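Local atomic coordinates of Lmo1499 protein (Listeria monocytogenes, PDB entry 4IIW), a protein that probably acts as a peptidoglycan lytic transglycosylase, cutting nascent glycan strands endolytically and so ending their elongation. Residues Thr141-Glu146 with Ile168-Glu173; Gly174-Ala179 with Glu196-Thr201; Ser50-Ile55 with Ser66-Tyr71; Lys59-Asn64 with Tyr85-Ala90. All coordinates share one frame; numbering follows the deposited sequence.

Contact 1 of 4, residues Thr141-Glu146 with Ile168-Glu173; sequences TMDDPE and IKHPLE
The bond from H170 ND1 to D143 OD2 is the one hydrogen bond between these segments, and it shows how a single side-chain pair can tie a loop to the neighbouring helical segment. ND1 and OD2 lie 2.5 Å apart, and the N-H points almost straight at its acceptor (170°). The oxygen sits at the imidazole edge, nearly in the ring plane, and receives the proton on its syn lone pair, the side of OD1. Carboxylate and ring are nevertheless twisted 46° against each other. The first torsion of H170 sets CG beside the backbone N and the second (-63°) turns ND1 toward D143, while K169 CB covers part of one ring face. The second carboxylate oxygen makes looser contacts: D143 OD1 lies 3.6 Å from H170 CB and 4.0 Å from P171 CD, the aspartate and proline side chains meeting at about a right angle. Beside this bond the L172 CD1 methyl rests 3.6 Å from the backbone carbonyl oxygen M142 O. The selenomethionine side chain of M142 leads away from the loop, into a cluster with L119, I122 and I126 of helix 119-129. Just beyond D143 the chain starts a new helix, whose N-cap D144 holds F147 N through OD2. On the loop side, the bond from E173 N to H170 O (2.8 Å) closes the turn that begins at the histidine. The whole is a His-carboxylate hydrogen bond that fastens a type I beta turn to the junction of helices 135-143 and 145-154.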
loop_
_atom_site.group_PDB
_atom_site.type_symbol
_atom_site.label_atom_id
_atom_site.label_comp_id
_atom_site.label_asym_id
_atom_site.label_seq_id
_atom_site.Cartn_x
_atom_site.Cartn_y
_atom_site.Cartn_z
ATOM N N THR B 141 5.281 2.967 50.129
ATOM C CA THR B 141 5.294 4.114 51.013
ATOM C C THR B 141 4.071 4.065 51.918
ATOM O O THR B 141 4.163 4.265 53.119
ATOM C CB THR B 141 5.304 5.464 50.241
ATOM O OG1 THR B 141 6.520 5.609 49.495
ATOM C CG2 THR B 141 5.203 6.615 51.206
HETATM N N MSE B 142 2.920 3.798 51.321
HETATM C CA MSE B 142 1.680 3.713 52.070
HETATM C C MSE B 142 1.814 2.809 53.277
HETATM O O MSE B 142 1.399 3.180 54.366
HETATM C CB MSE B 142 0.522 3.231 51.162
HETATM C CG MSE B 142 -0.029 4.325 50.243
HETATM SE SE MSE B 142 -1.171 3.737 48.779
HETATM C CE MSE B 142 -1.822 5.488 48.207
ATOM N N ASP B 143 2.400 1.631 53.071
ATOM C CA ASP B 143 2.546 0.618 54.129
ATOM C C ASP B 143 3.902 0.645 54.839
ATOM O O ASP B 143 4.170 -0.214 55.679
ATOM C CB ASP B 143 2.267 -0.807 53.569
ATOM C CG ASP B 143 0.762 -1.058 53.240
ATOM O OD1 ASP B 143 -0.012 -0.085 53.062
ATOM O OD2 ASP B 143 0.357 -2.240 53.155
ATOM N N ASP B 144 4.752 1.621 54.527
ATOM C CA ASP B 144 6.076 1.697 55.169
ATOM C C ASP B 144 5.959 1.982 56.691
ATOM O O ASP B 144 5.415 3.006 57.101
ATOM C CB ASP B 144 6.937 2.769 54.494
ATOM C CG ASP B 144 8.325 2.874 55.102
ATOM O OD1 ASP B 144 9.119 1.921 54.969
ATOM O OD2 ASP B 144 8.638 3.933 55.695
ATOM N N PRO B 145 6.460 1.066 57.529
ATOM C CA PRO B 145 6.388 1.266 58.978
ATOM C C PRO B 145 6.813 2.666 59.435
ATOM O O PRO B 145 6.114 3.271 60.257
ATOM C CB PRO B 145 7.343 0.194 59.527
ATOM C CG PRO B 145 7.298 -0.886 58.542
ATOM C CD PRO B 145 7.070 -0.232 57.187
ATOM N N GLU B 146 7.939 3.174 58.919
ATOM C CA GLU B 146 8.402 4.523 59.290
ATOM C C GLU B 146 7.456 5.616 58.766
ATOM O O GLU B 146 7.229 6.619 59.437
ATOM C CB GLU B 146 9.823 4.821 58.808
ATOM C CG GLU B 146 10.957 4.089 59.541
ATOM C CD GLU B 146 11.150 2.659 59.088
ATOM O OE1 GLU B 146 10.939 2.364 57.879
ATOM O OE2 GLU B 146 11.545 1.826 59.942
ATOM N N ILE B 168 -4.618 -5.967 60.376
ATOM C CA ILE B 168 -4.944 -5.034 59.309
ATOM C C ILE B 168 -4.092 -5.308 58.090
ATOM O O ILE B 168 -2.886 -5.511 58.222
ATOM C CB ILE B 168 -4.681 -3.578 59.753
ATOM C CG1 ILE B 168 -5.648 -3.196 60.874
ATOM C CG2 ILE B 168 -4.806 -2.617 58.576
ATOM C CD1 ILE B 168 -5.415 -1.808 61.460
ATOM N N LYS B 169 -4.696 -5.309 56.904
ATOM C CA LYS B 169 -3.913 -5.495 55.676
ATOM C C LYS B 169 -3.040 -4.278 55.371
ATOM O O LYS B 169 -1.836 -4.414 55.174
ATOM C CB LYS B 169 -4.795 -5.725 54.462
ATOM C CG LYS B 169 -5.210 -7.130 54.198
ATOM C CD LYS B 169 -5.729 -7.175 52.757
ATOM C CE LYS B 169 -5.894 -8.559 52.211
ATOM N NZ LYS B 169 -6.272 -8.423 50.779
ATOM N N HIS B 170 -3.660 -3.098 55.301
ATOM C CA HIS B 170 -2.941 -1.862 54.984
ATOM C C HIS B 170 -3.276 -0.773 56.003
ATOM O O HIS B 170 -4.329 -0.170 55.956
ATOM C CB HIS B 170 -3.289 -1.400 53.567
ATOM C CG HIS B 170 -3.111 -2.463 52.527
ATOM N ND1 HIS B 170 -1.882 -3.022 52.238
ATOM C CD2 HIS B 170 -3.998 -3.047 51.688
ATOM C CE1 HIS B 170 -2.025 -3.920 51.282
ATOM N NE2 HIS B 170 -3.298 -3.952 50.926
ATOM N N PRO B 171 -2.351 -0.496 56.908
ATOM C CA PRO B 171 -2.595 0.430 58.006
ATOM C C PRO B 171 -3.415 1.699 57.710
ATOM O O PRO B 171 -4.300 2.023 58.489
ATOM C CB PRO B 171 -1.187 0.790 58.454
ATOM C CG PRO B 171 -0.409 -0.435 58.158
ATOM C CD PRO B 171 -0.947 -0.939 56.878
ATOM N N LEU B 172 -3.141 2.387 56.602
ATOM C CA LEU B 172 -3.826 3.656 56.297
ATOM C C LEU B 172 -5.084 3.497 55.449
ATOM O O LEU B 172 -5.676 4.488 54.990
ATOM C CB LEU B 172 -2.847 4.649 55.647
ATOM C CG LEU B 172 -1.630 5.017 56.520
ATOM C CD1 LEU B 172 -0.616 5.830 55.734
ATOM C CD2 LEU B 172 -2.037 5.791 57.760
ATOM N N GLU B 173 -5.522 2.265 55.243
ATOM C CA GLU B 173 -6.736 2.047 54.463
ATOM C C GLU B 173 -7.827 2.851 55.147
ATOM O O GLU B 173 -8.037 2.719 56.339
ATOM C CB GLU B 173 -7.098 0.562 54.414
ATOM C CG GLU B 173 -8.169 0.238 53.405
ATOM C CD GLU B 173 -7.665 0.283 51.961
ATOM O OE1 GLU B 173 -6.871 -0.603 51.560
ATOM O OE2 GLU B 173 -8.095 1.185 51.214
#

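Contact 2 of 4, residues Gly174-Ala179 with Glu196-Thr201; sequences GYLYPA and EMVKAT
The Y177 ring is held between its own chain and the helix: P178 CD lies 3.4 Å above one face, near the rim, and A200 O lies over the opposite face, also toward the rim and farther off. A200 CB and T201 CA approach the same ring obliquely. At its root, Y177 CB is 3.3 Å from T201 OG1 and also packs on A200 CB. Because CG is anti to the backbone N (chi1 -163°), the ring runs on past the helix instead of into it, and a bound sulfate lies about 6 Å from this side chain. Here an irregular segment leading into strand 180-181 is laid against helix 190-204, and backbone groups and the T201 hydroxyl join the two. Y177 N donates to M197 O at 3.3 Å, along a straight path (171°) but from above the carbonyl plane. That oxygen already accepts the helical bond from T201 N, which arrives from the opposite face, so a carbonyl within the helix serves two donors. T201 OG1 in turn gives its proton to Y175 O at 2.8 Å, well above that carbonyl's plane, and V198 CA adds a C-H...O contact to the same oxygen. A water donates to both T201 OG1 and G174 O, extending the link by one residue. Apolar contacts accompany these bonds: L176 CB meets M197 CB at 3.7 Å, L176 CD2 touches the selenium of M197, and L176 CD1 lies 4.0 Å from V198 CG2. L176 and M197 both also reach I122 of helix 119-129, while Y175 OH pairs with H220 ND1.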
loop_
_atom_site.group_PDB
_atom_site.type_symbol
_atom_site.label_atom_id
_atom_site.label_comp_id
_atom_site.label_asym_id
_atom_site.label_seq_id
_atom_site.Cartn_x
_atom_site.Cartn_y
_atom_site.Cartn_z
ATOM N N GLY B 174 -8.470 3.731 54.404
ATOM C CA GLY B 174 -9.559 4.565 54.927
ATOM C C GLY B 174 -9.162 5.936 55.445
ATOM O O GLY B 174 -10.021 6.791 55.679
ATOM N N TYR B 175 -7.862 6.164 55.607
ATOM C CA TYR B 175 -7.361 7.431 56.161
ATOM C C TYR B 175 -6.944 8.501 55.141
ATOM O O TYR B 175 -6.549 9.590 55.512
ATOM C CB TYR B 175 -6.235 7.139 57.137
ATOM C CG TYR B 175 -6.706 6.488 58.404
ATOM C CD1 TYR B 175 -6.887 5.108 58.487
ATOM C CD2 TYR B 175 -6.963 7.245 59.532
ATOM C CE1 TYR B 175 -7.315 4.509 59.674
ATOM C CE2 TYR B 175 -7.392 6.653 60.721
ATOM C CZ TYR B 175 -7.561 5.291 60.791
ATOM O OH TYR B 175 -7.986 4.734 61.990
ATOM N N LEU B 176 -7.056 8.193 53.858
ATOM C CA LEU B 176 -6.769 9.166 52.793
ATOM C C LEU B 176 -8.117 9.719 52.297
ATOM O O LEU B 176 -8.854 9.048 51.587
ATOM C CB LEU B 176 -5.972 8.501 51.674
ATOM C CG LEU B 176 -4.509 8.179 52.023
ATOM C CD1 LEU B 176 -4.366 7.447 53.320
ATOM C CD2 LEU B 176 -3.875 7.398 50.884
ATOM N N TYR B 177 -8.420 10.955 52.679
ATOM C CA TYR B 177 -9.722 11.574 52.407
ATOM C C TYR B 177 -10.018 11.786 50.926
ATOM O O TYR B 177 -9.117 12.122 50.150
ATOM C CB TYR B 177 -9.790 12.926 53.145
ATOM C CG TYR B 177 -11.178 13.506 53.311
ATOM C CD1 TYR B 177 -12.052 13.008 54.285
ATOM C CD2 TYR B 177 -11.622 14.576 52.519
ATOM C CE1 TYR B 177 -13.341 13.530 54.445
ATOM C CE2 TYR B 177 -12.919 15.116 52.689
ATOM C CZ TYR B 177 -13.761 14.584 53.650
ATOM O OH TYR B 177 -15.026 15.090 53.816
ATOM N N PRO B 178 -11.287 11.586 50.524
ATOM C CA PRO B 178 -11.667 11.854 49.157
ATOM C C PRO B 178 -11.918 13.354 48.939
ATOM O O PRO B 178 -12.759 13.941 49.590
ATOM C CB PRO B 178 -12.949 11.038 48.970
ATOM C CG PRO B 178 -13.509 10.863 50.300
ATOM C CD PRO B 178 -12.409 11.031 51.305
ATOM N N ALA B 179 -11.160 13.946 48.027
ATOM C CA ALA B 179 -11.241 15.358 47.691
ATOM C C ALA B 179 -10.364 15.588 46.464
ATOM O O ALA B 179 -9.837 14.638 45.878
ATOM C CB ALA B 179 -10.760 16.219 48.862
ATOM N N GLU B 196 -0.934 14.927 52.536
ATOM C CA GLU B 196 -2.034 15.879 52.354
ATOM C C GLU B 196 -3.404 15.218 52.481
ATOM O O GLU B 196 -4.351 15.831 52.960
ATOM C CB GLU B 196 -1.934 16.621 51.023
ATOM C CG GLU B 196 -0.779 17.582 50.977
ATOM C CD GLU B 196 -0.926 18.708 51.988
ATOM O OE1 GLU B 196 -1.906 19.485 51.893
ATOM O OE2 GLU B 196 -0.043 18.827 52.860
HETATM N N MSE B 197 -3.503 13.967 52.073
HETATM C CA MSE B 197 -4.761 13.250 52.162
HETATM C C MSE B 197 -5.045 12.882 53.610
HETATM O O MSE B 197 -6.211 12.929 54.050
HETATM C CB MSE B 197 -4.730 12.013 51.287
HETATM C CG MSE B 197 -4.476 12.328 49.816
HETATM SE SE MSE B 197 -4.400 10.712 48.709
HETATM C CE MSE B 197 -4.018 11.559 47.014
ATOM N N VAL B 198 -4.005 12.528 54.362
ATOM C CA VAL B 198 -4.199 12.201 55.770
ATOM C C VAL B 198 -4.600 13.479 56.542
ATOM O O VAL B 198 -5.454 13.444 57.425
ATOM C CB VAL B 198 -2.962 11.518 56.398
ATOM C CG1 VAL B 198 -3.138 11.383 57.888
ATOM C CG2 VAL B 198 -2.740 10.146 55.768
ATOM N N LYS B 199 -4.005 14.604 56.168
ATOM C CA LYS B 199 -4.338 15.883 56.773
ATOM C C LYS B 199 -5.781 16.263 56.474
ATOM O O LYS B 199 -6.473 16.790 57.338
ATOM C CB LYS B 199 -3.371 16.972 56.286
ATOM C CG LYS B 199 -3.866 18.388 56.486
ATOM C CD LYS B 199 -2.756 19.393 56.489
ATOM C CE LYS B 199 -1.864 19.312 55.292
ATOM N NZ LYS B 199 -0.755 20.305 55.399
ATOM N N ALA B 200 -6.239 16.011 55.256
ATOM C CA ALA B 200 -7.624 16.330 54.916
ATOM C C ALA B 200 -8.577 15.537 55.827
ATOM O O ALA B 200 -9.584 16.072 56.297
ATOM C CB ALA B 200 -7.910 16.036 53.453
ATOM N N THR B 201 -8.253 14.271 56.088
ATOM C CA THR B 201 -9.109 13.456 56.938
ATOM C C THR B 201 -9.186 14.101 58.319
ATOM O O THR B 201 -10.268 14.331 58.829
ATOM C CB THR B 201 -8.609 11.995 57.063
ATOM O OG1 THR B 201 -8.721 11.319 55.793
ATOM C CG2 THR B 201 -9.420 11.233 58.153
HETATM O O HOH W 1 -10.382 9.393 55.067
#

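Contact 3 of 4, residues Ser50-Ile55 with Ser66-Tyr71; sequences SDISTI and SIFSFY
S53 OG and S69 OG form a hydrogen bond of 2.7 Å between the facing helices. Each hydroxyl also turns back to its own helix, S53 OG bonding to I49 O and S69 OG weakly to A65 O. For S53 this follows from its torsion (chi1 -59°), which sets OG beside the backbone N. A water widens the polar patch, donating to S50 OG at 2.9 Å and also hydrogen-bonded to S69 OG. The strongest partner of S50 OG, however, is E57 of the second subunit, so the polar network between the helices runs on into the assembly; T54 OG1 likewise bonds to T54 of that subunit.

Van der Waals contacts gather on F68, whose side chain sets out toward helix 49-58, the ring pointing opposite the backbone N (chi1 -173°). S53 OG meets the ring at its edge and in its plane, 3.3 Å from F68 CD1. I52 CG2 approaches obliquely, with 4.3 Å to F68 CE1. Around them I52 also touches M100 and F68 touches V97, both on helix 93-102, which brings this third helix into the apolar cluster.

The axes of segments 50-55 and 66-71 approach to 8.6 Å and run at 134°, about midway between perpendicular and antiparallel. Two short helices packed in this way, flanked in the chain by the paired strands 39-43 and 83-87, give a beta-alpha-alpha-beta order consistent with the LysM-like domain of MltG relatives.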
loop_
_atom_site.group_PDB
_atom_site.type_symbol
_atom_site.label_atom_id
_atom_site.label_comp_id
_atom_site.label_asym_id
_atom_site.label_seq_id
_atom_site.Cartn_x
_atom_site.Cartn_y
_atom_site.Cartn_z
ATOM N N SER B 50 -6.226 -4.130 15.526
ATOM C CA SER B 50 -7.543 -3.884 14.955
ATOM C C SER B 50 -8.391 -3.154 15.981
ATOM O O SER B 50 -9.078 -2.192 15.654
ATOM C CB SER B 50 -8.197 -5.185 14.500
ATOM O OG SER B 50 -7.525 -5.695 13.350
ATOM N N ASP B 51 -8.325 -3.594 17.233
ATOM C CA ASP B 51 -9.066 -2.917 18.276
ATOM C C ASP B 51 -8.796 -1.419 18.270
ATOM O O ASP B 51 -9.731 -0.629 18.250
ATOM C CB ASP B 51 -8.726 -3.489 19.647
ATOM C CG ASP B 51 -9.315 -4.848 19.860
ATOM O OD1 ASP B 51 -10.374 -5.100 19.260
ATOM O OD2 ASP B 51 -8.739 -5.650 20.635
ATOM N N ILE B 52 -7.516 -1.051 18.252
ATOM C CA ILE B 52 -7.102 0.356 18.279
ATOM C C ILE B 52 -7.555 1.141 17.057
ATOM O O ILE B 52 -8.084 2.255 17.173
ATOM C CB ILE B 52 -5.572 0.468 18.397
ATOM C CG1 ILE B 52 -5.098 -0.069 19.755
ATOM C CG2 ILE B 52 -5.112 1.907 18.247
ATOM C CD1 ILE B 52 -3.608 -0.285 19.847
ATOM N N SER B 53 -7.326 0.568 15.884
ATOM C CA SER B 53 -7.725 1.195 14.633
ATOM C C SER B 53 -9.213 1.545 14.634
ATOM O O SER B 53 -9.611 2.645 14.268
ATOM C CB SER B 53 -7.449 0.237 13.462
ATOM O OG SER B 53 -6.075 -0.109 13.397
ATOM N N THR B 54 -10.027 0.594 15.065
ATOM C CA THR B 54 -11.469 0.746 15.045
ATOM C C THR B 54 -11.956 1.775 16.056
ATOM O O THR B 54 -12.931 2.499 15.783
ATOM C CB THR B 54 -12.120 -0.624 15.244
ATOM O OG1 THR B 54 -11.630 -1.483 14.218
ATOM C CG2 THR B 54 -13.636 -0.559 15.162
ATOM N N ILE B 55 -11.294 1.870 17.211
ATOM C CA ILE B 55 -11.659 2.914 18.176
ATOM C C ILE B 55 -11.341 4.294 17.564
ATOM O O ILE B 55 -12.145 5.215 17.691
ATOM C CB ILE B 55 -10.964 2.746 19.524
ATOM C CG1 ILE B 55 -11.469 1.488 20.233
ATOM C CG2 ILE B 55 -11.261 3.925 20.426
ATOM C CD1 ILE B 55 -10.524 1.028 21.310
ATOM N N SER B 66 -8.783 0.008 8.567
ATOM C CA SER B 66 -7.866 -0.858 7.784
ATOM C C SER B 66 -6.547 -0.193 7.411
ATOM O O SER B 66 -5.450 -0.772 7.572
ATOM C CB SER B 66 -8.503 -1.258 6.463
ATOM O OG SER B 66 -9.693 -1.961 6.694
ATOM N N ILE B 67 -6.670 1.001 6.851
ATOM C CA ILE B 67 -5.525 1.748 6.390
ATOM C C ILE B 67 -4.599 2.083 7.581
ATOM O O ILE B 67 -3.367 2.039 7.471
ATOM C CB ILE B 67 -5.988 2.949 5.595
ATOM C CG1 ILE B 67 -6.566 2.439 4.260
ATOM C CG2 ILE B 67 -4.845 3.909 5.383
ATOM C CD1 ILE B 67 -7.428 3.441 3.446
ATOM N N PHE B 68 -5.185 2.350 8.733
ATOM C CA PHE B 68 -4.383 2.597 9.913
ATOM C C PHE B 68 -3.671 1.305 10.371
ATOM O O PHE B 68 -2.525 1.345 10.776
ATOM C CB PHE B 68 -5.256 3.160 11.016
ATOM C CG PHE B 68 -4.498 3.594 12.220
ATOM C CD1 PHE B 68 -4.297 2.726 13.280
ATOM C CD2 PHE B 68 -3.996 4.873 12.304
ATOM C CE1 PHE B 68 -3.579 3.121 14.397
ATOM C CE2 PHE B 68 -3.283 5.273 13.424
ATOM C CZ PHE B 68 -3.083 4.390 14.476
ATOM N N SER B 69 -4.354 0.168 10.326
ATOM C CA SER B 69 -3.731 -1.088 10.705
ATOM C C SER B 69 -2.553 -1.380 9.797
ATOM O O SER B 69 -1.516 -1.889 10.251
ATOM C CB SER B 69 -4.712 -2.250 10.624
ATOM O OG SER B 69 -5.678 -2.130 11.644
ATOM N N PHE B 70 -2.712 -1.060 8.518
ATOM C CA PHE B 70 -1.653 -1.284 7.558
ATOM C C PHE B 70 -0.460 -0.394 7.881
ATOM O O PHE B 70 0.670 -0.820 7.781
ATOM C CB PHE B 70 -2.150 -1.012 6.127
ATOM C CG PHE B 70 -1.096 -1.217 5.079
ATOM C CD1 PHE B 70 -0.831 -2.480 4.578
ATOM C CD2 PHE B 70 -0.358 -0.149 4.599
ATOM C CE1 PHE B 70 0.146 -2.663 3.635
ATOM C CE2 PHE B 70 0.617 -0.334 3.647
ATOM C CZ PHE B 70 0.868 -1.583 3.167
ATOM N N TYR B 71 -0.711 0.846 8.279
ATOM C CA TYR B 71 0.391 1.753 8.598
ATOM C C TYR B 71 1.236 1.181 9.727
ATOM O O TYR B 71 2.488 1.132 9.651
ATOM C CB TYR B 71 -0.141 3.125 9.000
ATOM C CG TYR B 71 0.938 4.107 9.323
ATOM C CD1 TYR B 71 1.600 4.062 10.537
ATOM C CD2 TYR B 71 1.285 5.105 8.426
ATOM C CE1 TYR B 71 2.594 4.965 10.840
ATOM C CE2 TYR B 71 2.275 6.016 8.715
ATOM C CZ TYR B 71 2.933 5.947 9.923
ATOM O OH TYR B 71 3.940 6.854 10.223
HETATM O O HOH W 2 -7.750 -4.030 11.018
#

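Contact 4 of 4, residues Lys59-Asn64 with Tyr85-Ala90; sequences KKVINN and YELSPA
V61 is wedged against the segment that leaves strand 83-87, its CG1 methyl lying 3.5 Å from S88 O and 4.0 Å from L87 CB. The V61 and L87 side chains meet at about a right angle, and a first torsion of 173° swings CG1 to the far side of the valine's CA-CB bond from its amide nitrogen, where it meets both. Beside this, K60 O rests 3.6 Å from P89 CB, and the chains come close enough for the CA atoms of V61 and P89 to be 4.2 Å apart. No direct hydrogen bond joins them. Instead a water donates to V61 O at 2.9 Å and accepts from A90 N at 3.2 Å, while N76 of the third subunit also bonds to V61 O.

What places these groups lies a step further out. K60, with positive phi, closes helix 49-58 in a Schellman motif and turns the chain toward V61; N64 later caps the next helix through I67 N. On the other side S88 OG is bonded to E37 O. The valine thus fits between I96 of helix 93-102 and strand 83-87, which pairs with strand 39-43 through L87 and I39, while L87 also reaches L56 of helix 49-58 and M100 of helix 93-102.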
loop_
_atom_site.group_PDB
_atom_site.type_symbol
_atom_site.label_atom_id
_atom_site.label_comp_id
_atom_site.label_asym_id
_atom_site.label_seq_id
_atom_site.Cartn_x
_atom_site.Cartn_y
_atom_site.Cartn_z
ATOM N N LYS B 59 -14.177 7.098 16.869
ATOM C CA LYS B 59 -14.046 8.441 17.443
ATOM C C LYS B 59 -13.752 9.550 16.425
ATOM O O LYS B 59 -13.557 10.707 16.794
ATOM C CB LYS B 59 -13.014 8.416 18.565
ATOM C CG LYS B 59 -13.533 7.719 19.831
ATOM C CD LYS B 59 -14.704 8.526 20.428
ATOM C CE LYS B 59 -15.170 8.018 21.785
ATOM N NZ LYS B 59 -16.258 8.872 22.340
ATOM N N LYS B 60 -13.721 9.165 15.151
ATOM C CA LYS B 60 -13.536 10.082 14.029
ATOM C C LYS B 60 -12.206 10.810 14.040
ATOM O O LYS B 60 -12.135 11.960 13.653
ATOM C CB LYS B 60 -14.695 11.080 13.969
ATOM C CG LYS B 60 -16.038 10.428 13.822
ATOM C CD LYS B 60 -17.137 11.426 14.085
ATOM C CE LYS B 60 -18.508 10.768 14.073
ATOM N NZ LYS B 60 -19.574 11.713 14.562
ATOM N N VAL B 61 -11.162 10.139 14.494
ATOM C CA VAL B 61 -9.823 10.716 14.496
ATOM C C VAL B 61 -9.178 10.321 13.168
ATOM O O VAL B 61 -8.369 11.051 12.603
ATOM C CB VAL B 61 -8.985 10.188 15.676
ATOM C CG1 VAL B 61 -7.540 10.671 15.579
ATOM C CG2 VAL B 61 -9.627 10.578 16.992
ATOM N N ILE B 62 -9.495 9.121 12.711
ATOM C CA ILE B 62 -9.057 8.684 11.423
ATOM C C ILE B 62 -10.314 8.326 10.639
ATOM O O ILE B 62 -11.429 8.244 11.185
ATOM C CB ILE B 62 -8.072 7.505 11.467
ATOM C CG1 ILE B 62 -8.771 6.203 11.860
ATOM C CG2 ILE B 62 -6.878 7.833 12.383
ATOM C CD1 ILE B 62 -7.828 5.052 12.005
ATOM N N ASN B 63 -10.112 8.116 9.351
ATOM C CA ASN B 63 -11.177 7.827 8.414
ATOM C C ASN B 63 -11.418 6.327 8.224
ATOM O O ASN B 63 -12.549 5.895 8.172
ATOM C CB ASN B 63 -10.768 8.475 7.087
ATOM C CG ASN B 63 -11.827 8.396 6.026
ATOM O OD1 ASN B 63 -12.497 9.407 5.734
ATOM N ND2 ASN B 63 -11.980 7.201 5.406
ATOM N N ASN B 64 -10.345 5.542 8.210
ATOM C CA ASN B 64 -10.409 4.138 7.862
ATOM C C ASN B 64 -9.521 3.270 8.750
ATOM O O ASN B 64 -8.301 3.408 8.751
ATOM C CB ASN B 64 -9.953 4.072 6.400
ATOM C CG ASN B 64 -10.082 2.712 5.781
ATOM O OD1 ASN B 64 -9.404 1.771 6.181
ATOM N ND2 ASN B 64 -10.902 2.622 4.731
ATOM N N TYR B 85 -5.784 9.123 25.600
ATOM C CA TYR B 85 -5.038 10.066 24.769
ATOM C C TYR B 85 -5.913 11.219 24.252
ATOM O O TYR B 85 -7.109 11.037 24.036
ATOM C CB TYR B 85 -4.485 9.316 23.552
ATOM C CG TYR B 85 -3.522 8.195 23.889
ATOM C CD1 TYR B 85 -2.144 8.432 23.958
ATOM C CD2 TYR B 85 -3.980 6.898 24.144
ATOM C CE1 TYR B 85 -1.254 7.416 24.266
ATOM C CE2 TYR B 85 -3.083 5.862 24.455
ATOM C CZ TYR B 85 -1.726 6.135 24.509
ATOM O OH TYR B 85 -0.832 5.151 24.839
ATOM N N GLU B 86 -5.324 12.408 24.082
ATOM C CA GLU B 86 -6.026 13.533 23.440
ATOM C C GLU B 86 -5.475 13.661 22.040
ATOM O O GLU B 86 -4.338 14.083 21.833
ATOM C CB GLU B 86 -5.929 14.861 24.194
ATOM C CG GLU B 86 -6.986 14.992 25.289
ATOM C CD GLU B 86 -6.998 16.354 25.980
ATOM O OE1 GLU B 86 -7.516 16.428 27.118
ATOM O OE2 GLU B 86 -6.491 17.345 25.397
ATOM N N LEU B 87 -6.305 13.264 21.090
ATOM C CA LEU B 87 -5.962 13.272 19.690
ATOM C C LEU B 87 -6.867 14.254 18.974
ATOM O O LEU B 87 -7.922 14.632 19.474
ATOM C CB LEU B 87 -6.165 11.866 19.102
ATOM C CG LEU B 87 -5.475 10.714 19.843
ATOM C CD1 LEU B 87 -5.902 9.381 19.279
ATOM C CD2 LEU B 87 -3.955 10.861 19.801
ATOM N N SER B 88 -6.446 14.648 17.789
ATOM C CA SER B 88 -7.183 15.587 16.978
ATOM C C SER B 88 -7.493 14.937 15.624
ATOM O O SER B 88 -6.726 14.099 15.154
ATOM C CB SER B 88 -6.325 16.835 16.790
ATOM O OG SER B 88 -6.992 17.802 16.012
ATOM N N PRO B 89 -8.632 15.287 15.002
ATOM C CA PRO B 89 -8.820 14.706 13.687
ATOM C C PRO B 89 -7.831 15.353 12.717
ATOM O O PRO B 89 -7.361 16.465 12.949
ATOM C CB PRO B 89 -10.276 15.055 13.327
ATOM C CG PRO B 89 -10.790 15.930 14.431
ATOM C CD PRO B 89 -9.639 16.315 15.297
ATOM N N ALA B 90 -7.493 14.635 11.660
ATOM C CA ALA B 90 -6.534 15.115 10.666
ATOM C C ALA B 90 -5.108 15.145 11.219
ATOM O O ALA B 90 -4.183 15.540 10.504
ATOM C CB ALA B 90 -6.936 16.483 10.118
HETATM O O HOH W 3 -8.940 12.323 10.058
#

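How the contacts relate
The four contacts fall into two pairs. Contacts 3 and 4 share the probably LysM-like N-terminal part: their centres are 12 Å apart, their segments alternate along the chain, and the I62 side chain of contact 4 packs on F68 of contact 3. Both also touch the third subunit. Contacts 1 and 2 follow each other in the chain, 14 Å between centres, and meet where M142 CE packs against L176 CD2 at 3.9 Å. Between the pairs the gap is wide: even contacts 2 and 4 are about 19 Å apart at their nearest atoms. All four lie away from E232, the predicted catalytic residue; sulfate ions near contacts 2 and 3 probably come from the crystallisation liquor.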